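Local coordinates for protein GH3 beta-N-acetylglucosaminidase (Paenibacillaceae, PDB 6K5J) that probably cleaves terminal beta-linked N-acetylglucosamine residues from chito-oligosaccharides or related sugars, as a glycoside hydrolase family 3 beta-N-acetylglucosaminidase, at residues I130-A135 with V224-T229; P77-I82 with G331-L336; F382-T387 with Y415-A420; I368-I373 with L513-T518; E402-L407 with S455-F460. All coordinates share one frame; numbering follows the deposited sequence.

Interaction 1: I130-A135 with V224-T229; sequences INMNFA and VDAVMT. With NAG (2-acetamido-2-deoxy-beta-D-glucopyranose), chain B.
Phe134, in the inverse gamma turn just after the short strand 132-133, lies across from Met228 of strand 226-229, their CA atoms 7.8 Å apart; strand 178-184 lies between these two strands of the TIM-barrel domain, so side chains alone bridge the gap. Two apolar pairs do this. Met132 stretches a fully extended chain, its CG anti to the backbone N (chi1 -171°), until CE reaches CB of Ala226 at 3.7 Å; the small alanine accepts the long thioether without crowding. Further along, Met228 bends at its last torsion (chi3 -73°), which swings CE over the Phe134 ring. The methyl sits 3.7 Å from the ring centroid and 11° off the normal, a CH-pi contact over the face, while SD stands higher above the same ring at 5.3 Å in a Met-aromatic contact. The two side chains cross at about a right angle. An alanine in place of Phe134 would probably leave Met228 CE without its aromatic floor and free to turn. A bound NAG lies alongside, hydrogen-bonded to Asp83, Lys182, His183 and others, consistent with a sugar-binding site at the barrel. Flexible, weakly polar methionine suits such a place: its CE stands 3.6 Å from NAG O4.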
# COMPACT_ATOMS: atom_id res chain seq x y z
N ILE A 130 -1.24 -6.07 16.17
CA ILE A 130 -0.29 -5.76 15.10
C ILE A 130 0.53 -4.55 15.52
O ILE A 130 -0.03 -3.50 15.87
CB ILE A 130 -1.04 -5.50 13.78
CG1 ILE A 130 -1.78 -6.77 13.35
CG2 ILE A 130 -0.10 -5.00 12.69
CD1 ILE A 130 -2.96 -6.52 12.41
N ASN A 131 1.85 -4.68 15.48
CA ASN A 131 2.74 -3.65 16.03
C ASN A 131 3.69 -3.08 14.99
O ASN A 131 4.59 -2.31 15.34
CB ASN A 131 3.52 -4.21 17.23
CG ASN A 131 4.26 -5.49 16.90
OD1 ASN A 131 4.87 -5.61 15.84
ND2 ASN A 131 4.22 -6.46 17.81
N MET A 132 3.50 -3.42 13.72
CA MET A 132 4.33 -2.93 12.63
C MET A 132 3.45 -2.82 11.39
O MET A 132 2.51 -3.60 11.21
CB MET A 132 5.53 -3.85 12.38
CG MET A 132 6.57 -3.31 11.39
SD MET A 132 8.01 -4.42 11.33
CE MET A 132 9.25 -3.33 10.62
N ASN A 133 3.74 -1.82 10.56
CA ASN A 133 2.99 -1.63 9.32
C ASN A 133 4.00 -1.36 8.22
O ASN A 133 4.94 -0.58 8.41
CB ASN A 133 1.99 -0.46 9.43
CG ASN A 133 0.95 -0.44 8.30
OD1 ASN A 133 0.83 -1.38 7.52
ND2 ASN A 133 0.17 0.65 8.24
N PHE A 134 3.84 -2.02 7.08
CA PHE A 134 4.69 -1.71 5.94
C PHE A 134 4.09 -0.52 5.18
O PHE A 134 3.53 -0.64 4.09
CB PHE A 134 4.89 -2.94 5.07
CG PHE A 134 5.78 -3.97 5.71
CD1 PHE A 134 6.78 -3.58 6.60
CD2 PHE A 134 5.61 -5.32 5.45
CE1 PHE A 134 7.61 -4.51 7.20
CE2 PHE A 134 6.44 -6.26 6.06
CZ PHE A 134 7.44 -5.84 6.93
N ALA A 135 4.23 0.63 5.82
CA ALA A 135 3.66 1.89 5.37
C ALA A 135 4.30 3.01 6.19
O ALA A 135 4.76 2.76 7.31
CB ALA A 135 2.13 1.90 5.54
N VAL A 224 12.15 7.38 12.22
CA VAL A 224 11.29 6.36 11.62
C VAL A 224 11.81 4.98 12.03
O VAL A 224 13.02 4.72 12.00
CB VAL A 224 11.21 6.50 10.09
CG1 VAL A 224 12.58 6.34 9.43
CG2 VAL A 224 10.18 5.50 9.51
N ASP A 225 10.89 4.10 12.41
CA ASP A 225 11.28 2.82 12.99
C ASP A 225 11.94 1.89 11.99
O ASP A 225 12.81 1.11 12.36
CB ASP A 225 10.06 2.12 13.60
CG ASP A 225 9.66 2.70 14.94
OD1 ASP A 225 10.43 3.51 15.51
OD2 ASP A 225 8.57 2.35 15.42
N ALA A 226 11.53 1.94 10.72
CA ALA A 226 12.05 1.00 9.74
C ALA A 226 11.98 1.62 8.35
O ALA A 226 11.21 2.54 8.09
CB ALA A 226 11.29 -0.34 9.79
N VAL A 227 12.85 1.12 7.47
CA VAL A 227 12.91 1.47 6.05
C VAL A 227 12.92 0.16 5.26
O VAL A 227 13.70 -0.74 5.56
CB VAL A 227 14.17 2.31 5.74
CG1 VAL A 227 14.30 2.60 4.23
CG2 VAL A 227 14.16 3.63 6.53
N MET A 228 12.03 0.05 4.26
CA MET A 228 12.02 -1.09 3.36
C MET A 228 12.65 -0.71 2.02
O MET A 228 12.41 0.37 1.49
CB MET A 228 10.59 -1.60 3.13
CG MET A 228 10.47 -2.67 2.02
SD MET A 228 8.76 -3.22 1.75
CE MET A 228 8.48 -4.22 3.21
N THR A 229 13.45 -1.62 1.47
CA THR A 229 14.17 -1.35 0.23
C THR A 229 13.29 -1.62 -0.99
O THR A 229 12.21 -2.22 -0.90
CB THR A 229 15.45 -2.20 0.15
OG1 THR A 229 15.09 -3.58 0.05
CG2 THR A 229 16.30 -2.00 1.38
C1 NAG B . 5.90 -6.37 -2.05
C2 NAG B . 5.50 -4.87 -2.10
C3 NAG B . 5.64 -4.21 -0.72
C4 NAG B . 4.98 -5.05 0.37
C5 NAG B . 5.55 -6.46 0.32
C6 NAG B . 4.97 -7.39 1.36
C7 NAG B . 5.85 -3.35 -4.02
C8 NAG B . 6.88 -2.71 -4.91
N2 NAG B . 6.33 -4.17 -3.08
O1 NAG B . 5.48 -6.96 -3.23
O3 NAG B . 5.05 -2.91 -0.74
O4 NAG B . 5.23 -4.48 1.65
O5 NAG B . 5.24 -7.02 -0.96
O6 NAG B . 3.61 -7.71 1.07
O7 NAG B . 4.65 -3.12 -4.13

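Interaction 2: P77-I82 with G331-L336; sequences PLLISI and GRLLAL
Leu79, on a strand of the TIM barrel, faces Leu333 and Leu336 of helix 323-339, and the whole contact is carried by these three leucines. The apolar part is simple. The CA atoms of Leu79 and Leu333 are 9.0 Å apart, and the side chains close the gap. Leu333 and Leu336 stand three residues apart, hence on the same flank of the helix, and both send their CD2 methyls to the strand residue. Their conformations differ: Leu336 holds CG anti to the backbone N (chi1 177°), whereas Leu333 has CG beside it (chi1 -68°), and with these torsions both reach one methyl. The methyls meet in easy rather than tight packing, and leucine fits by offering apolar bulk in a buried place. The polar links lie to the side: Pro77 O accepts from Lys337 NZ, just beyond the helix segment, and Arg332 on another flank forms salt bridges with Asp262 and Asp294. Backbone bonds from Leu79 to Gly44 and Ile46 place it in the sheet, where its side chain also touches Met22. Leu79 CD1 lies 4.2 Å from Leu333 CD2 and 4.3 Å from Leu336 CD2.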
# COMPACT_ATOMS: atom_id res chain seq x y z
N PRO A 77 9.85 -11.83 21.84
CA PRO A 77 8.54 -11.41 21.33
C PRO A 77 8.62 -11.01 19.86
O PRO A 77 9.66 -10.58 19.37
CB PRO A 77 8.16 -10.22 22.21
CG PRO A 77 8.93 -10.43 23.47
CD PRO A 77 10.22 -11.10 23.07
N LEU A 78 7.50 -11.16 19.16
CA LEU A 78 7.47 -11.04 17.70
C LEU A 78 7.09 -9.64 17.24
O LEU A 78 6.21 -8.99 17.81
CB LEU A 78 6.46 -12.02 17.11
CG LEU A 78 6.71 -13.51 17.32
CD1 LEU A 78 5.43 -14.27 17.03
CD2 LEU A 78 7.83 -13.96 16.39
N LEU A 79 7.74 -9.19 16.16
CA LEU A 79 7.12 -8.18 15.31
C LEU A 79 6.01 -8.83 14.49
O LEU A 79 6.17 -9.94 13.97
CB LEU A 79 8.17 -7.54 14.39
CG LEU A 79 9.18 -6.62 15.08
CD1 LEU A 79 10.39 -6.36 14.17
CD2 LEU A 79 8.51 -5.32 15.51
N ILE A 80 4.88 -8.14 14.38
CA ILE A 80 3.74 -8.61 13.61
C ILE A 80 3.34 -7.47 12.68
O ILE A 80 2.91 -6.41 13.15
CB ILE A 80 2.58 -9.06 14.50
CG1 ILE A 80 3.01 -10.26 15.35
CG2 ILE A 80 1.35 -9.43 13.67
CD1 ILE A 80 1.93 -10.83 16.27
N SER A 81 3.52 -7.67 11.38
CA SER A 81 3.37 -6.62 10.39
C SER A 81 2.26 -6.96 9.39
O SER A 81 1.63 -8.02 9.47
CB SER A 81 4.68 -6.36 9.65
OG SER A 81 4.63 -5.08 9.00
N ILE A 82 2.06 -6.06 8.44
CA ILE A 82 0.91 -6.09 7.53
C ILE A 82 1.13 -5.00 6.49
O ILE A 82 1.89 -4.05 6.73
CB ILE A 82 -0.40 -5.86 8.34
CG1 ILE A 82 -1.65 -6.12 7.49
CG2 ILE A 82 -0.45 -4.43 8.94
CD1 ILE A 82 -2.94 -6.11 8.30
N GLY A 331 20.73 -6.27 17.27
CA GLY A 331 20.60 -5.14 18.18
C GLY A 331 19.55 -4.14 17.73
O GLY A 331 18.78 -3.63 18.54
N ARG A 332 19.52 -3.85 16.43
CA ARG A 332 18.52 -2.92 15.92
C ARG A 332 17.11 -3.48 16.05
O ARG A 332 16.18 -2.76 16.41
CB ARG A 332 18.81 -2.57 14.46
CG ARG A 332 20.17 -1.93 14.22
CD ARG A 332 20.32 -1.64 12.74
NE ARG A 332 21.54 -0.93 12.39
CZ ARG A 332 22.50 -1.41 11.60
NH1 ARG A 332 22.40 -2.61 11.04
NH2 ARG A 332 23.57 -0.65 11.33
N LEU A 333 16.94 -4.78 15.78
CA LEU A 333 15.61 -5.39 15.90
C LEU A 333 15.14 -5.46 17.35
O LEU A 333 13.98 -5.16 17.65
CB LEU A 333 15.62 -6.78 15.25
CG LEU A 333 15.79 -6.70 13.74
CD1 LEU A 333 16.41 -7.99 13.18
CD2 LEU A 333 14.46 -6.37 13.07
N LEU A 334 16.03 -5.84 18.27
CA LEU A 334 15.64 -5.87 19.68
C LEU A 334 15.31 -4.48 20.21
O LEU A 334 14.41 -4.33 21.04
CB LEU A 334 16.76 -6.53 20.50
CG LEU A 334 17.04 -8.01 20.23
CD1 LEU A 334 18.09 -8.56 21.17
CD2 LEU A 334 15.77 -8.84 20.33
N ALA A 335 16.02 -3.44 19.73
CA ALA A 335 15.74 -2.08 20.18
C ALA A 335 14.36 -1.63 19.71
O ALA A 335 13.61 -1.01 20.48
CB ALA A 335 16.82 -1.12 19.68
N LEU A 336 14.01 -1.93 18.46
CA LEU A 336 12.67 -1.62 17.97
C LEU A 336 11.61 -2.36 18.77
O LEU A 336 10.59 -1.77 19.17
CB LEU A 336 12.58 -1.98 16.48
CG LEU A 336 11.19 -1.77 15.86
CD1 LEU A 336 10.75 -0.33 16.04
CD2 LEU A 336 11.18 -2.16 14.38

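Interaction 3: F382-T387 with Y415-A420; sequences FTLDKT and YWLKSA
Leu384 and Leu417 cross at about a right angle, the single methyl CD1 of Leu384 resting against both branches of its partner, 3.9 Å from Leu417 CD2 and 4.0 Å from Leu417 CD1. Branched leucines suit this join, since a fork can receive a methyl arriving from a loop. Lys386 works differently: its chain is extended throughout, with CG anti to the backbone N (chi1 -164°), and runs out to place NZ 3.1 Å from Ala420 O. The amine approaches in the carbonyl plane, at a C=O...N angle of 160°. Because Ala420 directly follows the helix, the ammonium group would be expected to meet favourable negative potential at the helix's C-terminal end. The loop is shaped locally by an Asx turn in which Asp385 OD1 accepts from Thr387 N and Thr387 OG1, both arriving on one face of the carboxylate. In the alpha/beta domain, the loop leading to strand 390-396 thus meets the end of helix 413-419; Leu417 also packs on Ala514 of helix 507-517 and Val424 of strand 424-430, while Leu384 leans on Val452 of strand 450-455.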
# COMPACT_ATOMS: atom_id res chain seq x y z
N PHE A 382 -22.03 20.20 -14.82
CA PHE A 382 -22.00 18.75 -14.83
C PHE A 382 -22.95 18.11 -13.82
O PHE A 382 -23.11 16.89 -13.86
CB PHE A 382 -20.58 18.25 -14.53
CG PHE A 382 -20.04 18.75 -13.22
CD1 PHE A 382 -20.44 18.19 -12.02
CD2 PHE A 382 -19.16 19.82 -13.19
CE1 PHE A 382 -19.97 18.66 -10.81
CE2 PHE A 382 -18.68 20.30 -11.99
CZ PHE A 382 -19.08 19.72 -10.80
N THR A 383 -23.55 18.87 -12.92
CA THR A 383 -24.28 18.25 -11.82
C THR A 383 -25.48 17.46 -12.33
O THR A 383 -26.15 17.87 -13.28
CB THR A 383 -24.72 19.31 -10.81
OG1 THR A 383 -25.34 20.39 -11.50
CG2 THR A 383 -23.51 19.83 -10.04
N LEU A 384 -25.72 16.32 -11.70
CA LEU A 384 -26.78 15.41 -12.14
C LEU A 384 -28.15 16.05 -11.97
O LEU A 384 -28.40 16.80 -11.03
CB LEU A 384 -26.71 14.11 -11.35
CG LEU A 384 -25.44 13.26 -11.53
CD1 LEU A 384 -25.44 12.11 -10.53
CD2 LEU A 384 -25.34 12.73 -12.94
N ASP A 385 -29.06 15.73 -12.90
CA ASP A 385 -30.46 16.15 -12.82
C ASP A 385 -31.23 15.06 -12.06
O ASP A 385 -31.43 13.96 -12.57
CB ASP A 385 -31.02 16.37 -14.22
CG ASP A 385 -32.48 16.84 -14.22
OD1 ASP A 385 -33.17 16.76 -13.18
OD2 ASP A 385 -32.93 17.30 -15.29
N LYS A 386 -31.66 15.39 -10.83
CA LYS A 386 -32.31 14.40 -9.97
C LYS A 386 -33.64 13.92 -10.54
O LYS A 386 -34.12 12.85 -10.13
CB LYS A 386 -32.52 15.00 -8.58
CG LYS A 386 -32.82 13.97 -7.50
CD LYS A 386 -32.82 14.63 -6.13
CE LYS A 386 -33.28 13.67 -5.07
NZ LYS A 386 -33.24 14.32 -3.72
N THR A 387 -34.25 14.68 -11.45
CA THR A 387 -35.52 14.28 -12.05
C THR A 387 -35.35 13.27 -13.18
O THR A 387 -36.36 12.81 -13.73
CB THR A 387 -36.25 15.52 -12.58
OG1 THR A 387 -35.57 16.05 -13.72
CG2 THR A 387 -36.31 16.58 -11.50
N TYR A 415 -24.63 3.28 -4.67
CA TYR A 415 -25.12 3.23 -3.30
C TYR A 415 -25.35 4.63 -2.74
O TYR A 415 -26.41 4.93 -2.18
CB TYR A 415 -24.13 2.45 -2.43
CG TYR A 415 -24.41 2.49 -0.93
CD1 TYR A 415 -25.23 1.54 -0.33
CD2 TYR A 415 -23.84 3.48 -0.13
CE1 TYR A 415 -25.48 1.58 1.04
CE2 TYR A 415 -24.07 3.52 1.23
CZ TYR A 415 -24.90 2.57 1.81
OH TYR A 415 -25.13 2.62 3.16
N TRP A 416 -24.36 5.51 -2.87
CA TRP A 416 -24.51 6.85 -2.29
C TRP A 416 -25.50 7.70 -3.07
O TRP A 416 -26.24 8.49 -2.48
CB TRP A 416 -23.15 7.54 -2.20
CG TRP A 416 -22.25 6.88 -1.20
CD1 TRP A 416 -21.16 6.12 -1.46
CD2 TRP A 416 -22.39 6.92 0.22
NE1 TRP A 416 -20.59 5.68 -0.29
CE2 TRP A 416 -21.33 6.16 0.76
CE3 TRP A 416 -23.30 7.53 1.09
CZ2 TRP A 416 -21.15 6.00 2.14
CZ3 TRP A 416 -23.13 7.36 2.45
CH2 TRP A 416 -22.05 6.60 2.96
N LEU A 417 -25.52 7.57 -4.40
CA LEU A 417 -26.50 8.33 -5.16
C LEU A 417 -27.91 7.89 -4.80
O LEU A 417 -28.81 8.72 -4.65
CB LEU A 417 -26.25 8.18 -6.66
CG LEU A 417 -25.04 8.93 -7.21
CD1 LEU A 417 -24.86 8.60 -8.67
CD2 LEU A 417 -25.19 10.45 -7.01
N LYS A 418 -28.11 6.58 -4.64
CA LYS A 418 -29.40 6.06 -4.20
C LYS A 418 -29.78 6.60 -2.83
O LYS A 418 -30.94 6.95 -2.58
CB LYS A 418 -29.36 4.53 -4.17
CG LYS A 418 -29.53 3.89 -5.53
CD LYS A 418 -29.36 2.37 -5.46
CE LYS A 418 -29.44 1.75 -6.85
NZ LYS A 418 -28.86 0.38 -6.90
N SER A 419 -28.81 6.67 -1.91
CA SER A 419 -29.13 7.20 -0.59
C SER A 419 -29.54 8.66 -0.65
O SER A 419 -30.24 9.13 0.25
CB SER A 419 -27.95 6.99 0.36
OG SER A 419 -27.06 8.09 0.31
N ALA A 420 -29.14 9.39 -1.69
CA ALA A 420 -29.52 10.78 -1.85
C ALA A 420 -30.86 10.94 -2.56
O ALA A 420 -31.30 12.07 -2.77
CB ALA A 420 -28.44 11.53 -2.62

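Interaction 4: I368-I373 with L513-T518; sequences ISEKSI and LALVLT
Ile373 uses both of its branches against the helix segment 513-518, and its torsions explain how. With CG1 beside the backbone N (chi1 -51°) and the chain bent again at chi2 (-62°), CD1 folds over the helix backbone, 3.9 Å from Leu513 N and 4.2 Å from Leu513 CB. CG2, anti to the backbone N, goes to Val516 instead, where it meets CG2 at 4.0 Å; the two beta-branched side chains lie alongside each other, pointing opposite ways. An isoleucine suits the spot because it supplies two apolar arms from one CB, and an alanine here is likely to open a gap beside Val516 and the Leu513 backbone. Glu370 is extended beyond CG and crosses Leu515 obliquely, its carboxylate oxygen OE2 lying 3.9 Å from the methyl CD1; the charge itself is answered by a salt bridge to Arg511 on the same partner helix. At the helix end Thr518 OG1 and Thr518 N both bond to Ala514 O, from opposite faces of its plane. The end of helix 359-372 and the residue after it, leading into edge strand 374-377, pack against helix 507-517, a layering of helices beside a mixed sheet that is characteristic of an alpha/beta sandwich domain.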
# COMPACT_ATOMS: atom_id res chain seq x y z
N ILE A 368 -12.28 13.94 5.14
CA ILE A 368 -11.04 13.92 4.35
C ILE A 368 -11.36 13.76 2.86
O ILE A 368 -10.85 14.50 2.02
CB ILE A 368 -10.11 12.79 4.84
CG1 ILE A 368 -9.65 13.05 6.28
CG2 ILE A 368 -8.92 12.62 3.92
CD1 ILE A 368 -8.74 11.97 6.80
N SER A 369 -12.20 12.78 2.52
CA SER A 369 -12.48 12.52 1.12
C SER A 369 -13.22 13.67 0.46
O SER A 369 -13.05 13.90 -0.75
CB SER A 369 -13.30 11.23 0.97
OG SER A 369 -12.65 10.14 1.59
N GLU A 370 -14.05 14.41 1.21
CA GLU A 370 -14.69 15.60 0.65
C GLU A 370 -13.66 16.61 0.13
O GLU A 370 -13.94 17.34 -0.82
CB GLU A 370 -15.60 16.27 1.69
CG GLU A 370 -16.82 15.42 2.10
CD GLU A 370 -17.74 16.13 3.09
OE1 GLU A 370 -17.58 17.35 3.30
OE2 GLU A 370 -18.63 15.47 3.65
N LYS A 371 -12.49 16.67 0.76
CA LYS A 371 -11.44 17.59 0.33
C LYS A 371 -10.60 17.05 -0.82
O LYS A 371 -9.81 17.80 -1.40
CB LYS A 371 -10.51 17.93 1.51
CG LYS A 371 -11.12 18.84 2.57
CD LYS A 371 -10.14 19.12 3.72
CE LYS A 371 -9.19 20.29 3.42
NZ LYS A 371 -8.06 20.41 4.42
N SER A 372 -10.76 15.78 -1.17
CA SER A 372 -9.88 15.08 -2.09
C SER A 372 -10.38 15.07 -3.54
O SER A 372 -9.57 15.23 -4.46
CB SER A 372 -9.68 13.63 -1.59
OG SER A 372 -8.82 12.88 -2.43
N ILE A 373 -11.70 14.92 -3.76
CA ILE A 373 -12.24 14.81 -5.11
C ILE A 373 -11.76 15.97 -5.97
O ILE A 373 -11.84 17.14 -5.57
CB ILE A 373 -13.78 14.75 -5.09
CG1 ILE A 373 -14.27 13.67 -4.11
CG2 ILE A 373 -14.30 14.54 -6.52
CD1 ILE A 373 -13.84 12.24 -4.47
N LEU A 513 -17.66 11.74 -3.85
CA LEU A 513 -17.90 11.88 -5.28
C LEU A 513 -19.38 12.11 -5.56
O LEU A 513 -19.74 12.95 -6.39
CB LEU A 513 -17.40 10.64 -6.01
CG LEU A 513 -17.70 10.57 -7.50
CD1 LEU A 513 -17.02 11.74 -8.23
CD2 LEU A 513 -17.20 9.24 -8.02
N ALA A 514 -20.26 11.36 -4.89
CA ALA A 514 -21.69 11.56 -5.06
C ALA A 514 -22.10 12.97 -4.66
O ALA A 514 -22.90 13.62 -5.35
CB ALA A 514 -22.48 10.53 -4.24
N LEU A 515 -21.55 13.47 -3.55
CA LEU A 515 -21.89 14.83 -3.11
C LEU A 515 -21.44 15.87 -4.13
O LEU A 515 -22.11 16.89 -4.31
CB LEU A 515 -21.27 15.11 -1.74
CG LEU A 515 -21.79 14.26 -0.57
CD1 LEU A 515 -20.89 14.42 0.64
CD2 LEU A 515 -23.23 14.62 -0.21
N VAL A 516 -20.30 15.65 -4.77
CA VAL A 516 -19.85 16.58 -5.81
C VAL A 516 -20.79 16.55 -7.01
O VAL A 516 -21.25 17.59 -7.49
CB VAL A 516 -18.40 16.26 -6.23
CG1 VAL A 516 -18.06 16.96 -7.56
CG2 VAL A 516 -17.42 16.65 -5.14
N LEU A 517 -21.08 15.34 -7.51
CA LEU A 517 -21.89 15.17 -8.71
C LEU A 517 -23.31 15.67 -8.54
O LEU A 517 -23.96 16.03 -9.53
CB LEU A 517 -21.91 13.69 -9.12
CG LEU A 517 -20.57 13.07 -9.50
CD1 LEU A 517 -20.74 11.59 -9.86
CD2 LEU A 517 -19.94 13.85 -10.64
N THR A 518 -23.82 15.70 -7.31
CA THR A 518 -25.16 16.21 -7.04
C THR A 518 -25.15 17.67 -6.58
O THR A 518 -26.18 18.18 -6.13
CB THR A 518 -25.86 15.33 -6.00
OG1 THR A 518 -25.10 15.30 -4.79
CG2 THR A 518 -26.00 13.91 -6.52

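Interaction 5: E402-L407 with S455-F460; sequences EVDEVL and SYNAIF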
# COMPACT_ATOMS: atom_id res chain seq x y z
N GLU A 402 -1.65 -8.63 -5.42
CA GLU A 402 -1.53 -7.95 -4.13
C GLU A 402 -1.49 -6.43 -4.27
O GLU A 402 -1.74 -5.73 -3.28
CB GLU A 402 -0.30 -8.46 -3.39
CG GLU A 402 -0.45 -9.84 -2.79
CD GLU A 402 0.87 -10.41 -2.30
OE1 GLU A 402 1.58 -11.10 -3.08
OE2 GLU A 402 1.22 -10.15 -1.14
N VAL A 403 -1.17 -5.92 -5.46
CA VAL A 403 -1.30 -4.49 -5.72
C VAL A 403 -2.75 -4.15 -6.08
O VAL A 403 -3.29 -3.13 -5.62
CB VAL A 403 -0.34 -4.03 -6.84
CG1 VAL A 403 -0.16 -2.52 -6.81
CG2 VAL A 403 1.01 -4.73 -6.71
N ASP A 404 -3.39 -5.00 -6.88
CA ASP A 404 -4.76 -4.80 -7.35
C ASP A 404 -5.58 -6.03 -6.95
O ASP A 404 -5.67 -7.00 -7.69
CB ASP A 404 -4.77 -4.58 -8.86
CG ASP A 404 -5.69 -3.45 -9.27
OD1 ASP A 404 -6.77 -3.32 -8.64
OD2 ASP A 404 -5.33 -2.70 -10.20
N GLU A 405 -6.18 -5.96 -5.76
CA GLU A 405 -6.83 -7.12 -5.17
C GLU A 405 -8.30 -7.19 -5.54
O GLU A 405 -8.94 -6.17 -5.83
CB GLU A 405 -6.68 -7.08 -3.64
CG GLU A 405 -7.25 -8.30 -2.91
CD GLU A 405 -6.55 -9.60 -3.31
OE1 GLU A 405 -5.66 -10.05 -2.56
OE2 GLU A 405 -6.91 -10.17 -4.36
N VAL A 406 -8.83 -8.41 -5.58
CA VAL A 406 -10.27 -8.63 -5.59
C VAL A 406 -10.82 -8.19 -4.24
O VAL A 406 -10.62 -8.86 -3.22
CB VAL A 406 -10.62 -10.10 -5.88
CG1 VAL A 406 -12.13 -10.27 -5.86
CG2 VAL A 406 -10.04 -10.52 -7.23
N LEU A 407 -11.50 -7.05 -4.23
CA LEU A 407 -11.86 -6.35 -3.00
C LEU A 407 -13.23 -5.74 -3.22
O LEU A 407 -13.35 -4.58 -3.64
CB LEU A 407 -10.82 -5.29 -2.65
CG LEU A 407 -10.96 -4.49 -1.36
CD1 LEU A 407 -11.60 -5.36 -0.30
CD2 LEU A 407 -9.60 -3.98 -0.90
N SER A 455 -14.28 4.90 -13.77
CA SER A 455 -13.19 4.19 -14.40
C SER A 455 -12.23 3.64 -13.34
O SER A 455 -12.18 4.11 -12.20
CB SER A 455 -12.44 5.08 -15.41
OG SER A 455 -11.68 6.10 -14.78
N TYR A 456 -11.48 2.62 -13.73
CA TYR A 456 -10.57 1.94 -12.80
C TYR A 456 -9.36 1.51 -13.62
O TYR A 456 -9.39 0.48 -14.29
CB TYR A 456 -11.27 0.77 -12.12
CG TYR A 456 -10.47 0.09 -11.02
CD1 TYR A 456 -9.37 -0.70 -11.31
CD2 TYR A 456 -10.85 0.22 -9.69
CE1 TYR A 456 -8.65 -1.33 -10.31
CE2 TYR A 456 -10.13 -0.42 -8.68
CZ TYR A 456 -9.04 -1.19 -8.99
OH TYR A 456 -8.34 -1.81 -7.99
N ASN A 457 -8.31 2.34 -13.59
CA ASN A 457 -7.11 2.14 -14.40
C ASN A 457 -7.46 1.83 -15.86
O ASN A 457 -6.91 0.93 -16.48
CB ASN A 457 -6.22 1.04 -13.80
CG ASN A 457 -5.45 1.53 -12.58
OD1 ASN A 457 -5.54 2.71 -12.21
ND2 ASN A 457 -4.71 0.64 -11.95
N ALA A 458 -8.39 2.63 -16.40
CA ALA A 458 -8.70 2.57 -17.83
C ALA A 458 -7.46 2.77 -18.70
O ALA A 458 -7.40 2.27 -19.83
CB ALA A 458 -9.76 3.62 -18.17
N ILE A 459 -6.47 3.51 -18.19
CA ILE A 459 -5.21 3.69 -18.91
C ILE A 459 -4.48 2.37 -19.14
O ILE A 459 -3.69 2.26 -20.08
CB ILE A 459 -4.32 4.70 -18.15
CG1 ILE A 459 -3.03 4.97 -18.94
CG2 ILE A 459 -3.98 4.16 -16.74
CD1 ILE A 459 -2.56 6.37 -18.91
N PHE A 460 -4.74 1.35 -18.32
CA PHE A 460 -4.15 0.03 -18.47
C PHE A 460 -5.15 -1.00 -18.99
O PHE A 460 -4.82 -2.19 -19.02
CB PHE A 460 -3.58 -0.45 -17.13
CG PHE A 460 -2.47 0.41 -16.57
CD1 PHE A 460 -1.59 1.08 -17.41
CD2 PHE A 460 -2.31 0.53 -15.20
CE1 PHE A 460 -0.56 1.86 -16.89
CE2 PHE A 460 -1.29 1.31 -14.67
CZ PHE A 460 -0.41 1.97 -15.51
O HOH W 1 -4.95 -2.09 -13.25
O HOH W 2 -9.24 -3.25 -5.75
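Tyr456 OH is gripped by Arg485 NH1 and by a water 2.8 Å away, and that water in turn donates to Glu405 O at 2.9 Å, so the phenol is tied to the opposite loop through solvent. Holding CG anti to the backbone N (chi1 -173°), Tyr456 reaches out towards Asp404, whose CG lies in the ring plane at its edge; carboxylate and ring are turned 36° apart. The modelled approach of Asp404 OD1 to the phenol oxygen is too short to be trusted, but OD1 also has a salt bridge to Arg485, which therefore serves both residues. Both segments are loops that follow parallel strands, 390-396 and 450-455, in the mixed six-stranded sheet of the alpha/beta sandwich domain, and the 402-407 loop also meets the barrel domain through Glu402 O and Arg91. A second water joins the other carboxylate oxygen to the amide: it donates to Asp404 OD2 at 3.1 Å and accepts from Asn457 ND2 at 3.0 Å. Carboxylate and amide planes stand 84° apart. Asparagine fits here for two reasons: it tolerates the left-handed backbone conformation, and its OD1 accepts from Asn486 N. Beyond it a 3-10 turn begins, with Phe460 N bonded to Asn457 O at 2.9 Å.

In the fold
The five contacts fall into two regions. Interactions 1 and 2 belong to the TIM barrel and touch, Asn131 OD1 lying 2.9 Å from Ile80 N and Phe134 N 2.8 Å from Ile82 O; interaction 1 is nested within the loop that interaction 2 closes. Interaction 1 borders the NAG, whereas Leu79 of interaction 2 is about 13 Å from it by its side chain. Interactions 3 and 4 join in the alpha/beta part through Leu384 N and Leu517 O (2.8 Å), their centres about 13 Å apart. Interaction 5 lies between the regions: its nearest atoms are about 9 Å from interaction 1 and 8 Å from interaction 4, and the Asp404 side chain is about 11 Å from the sugar.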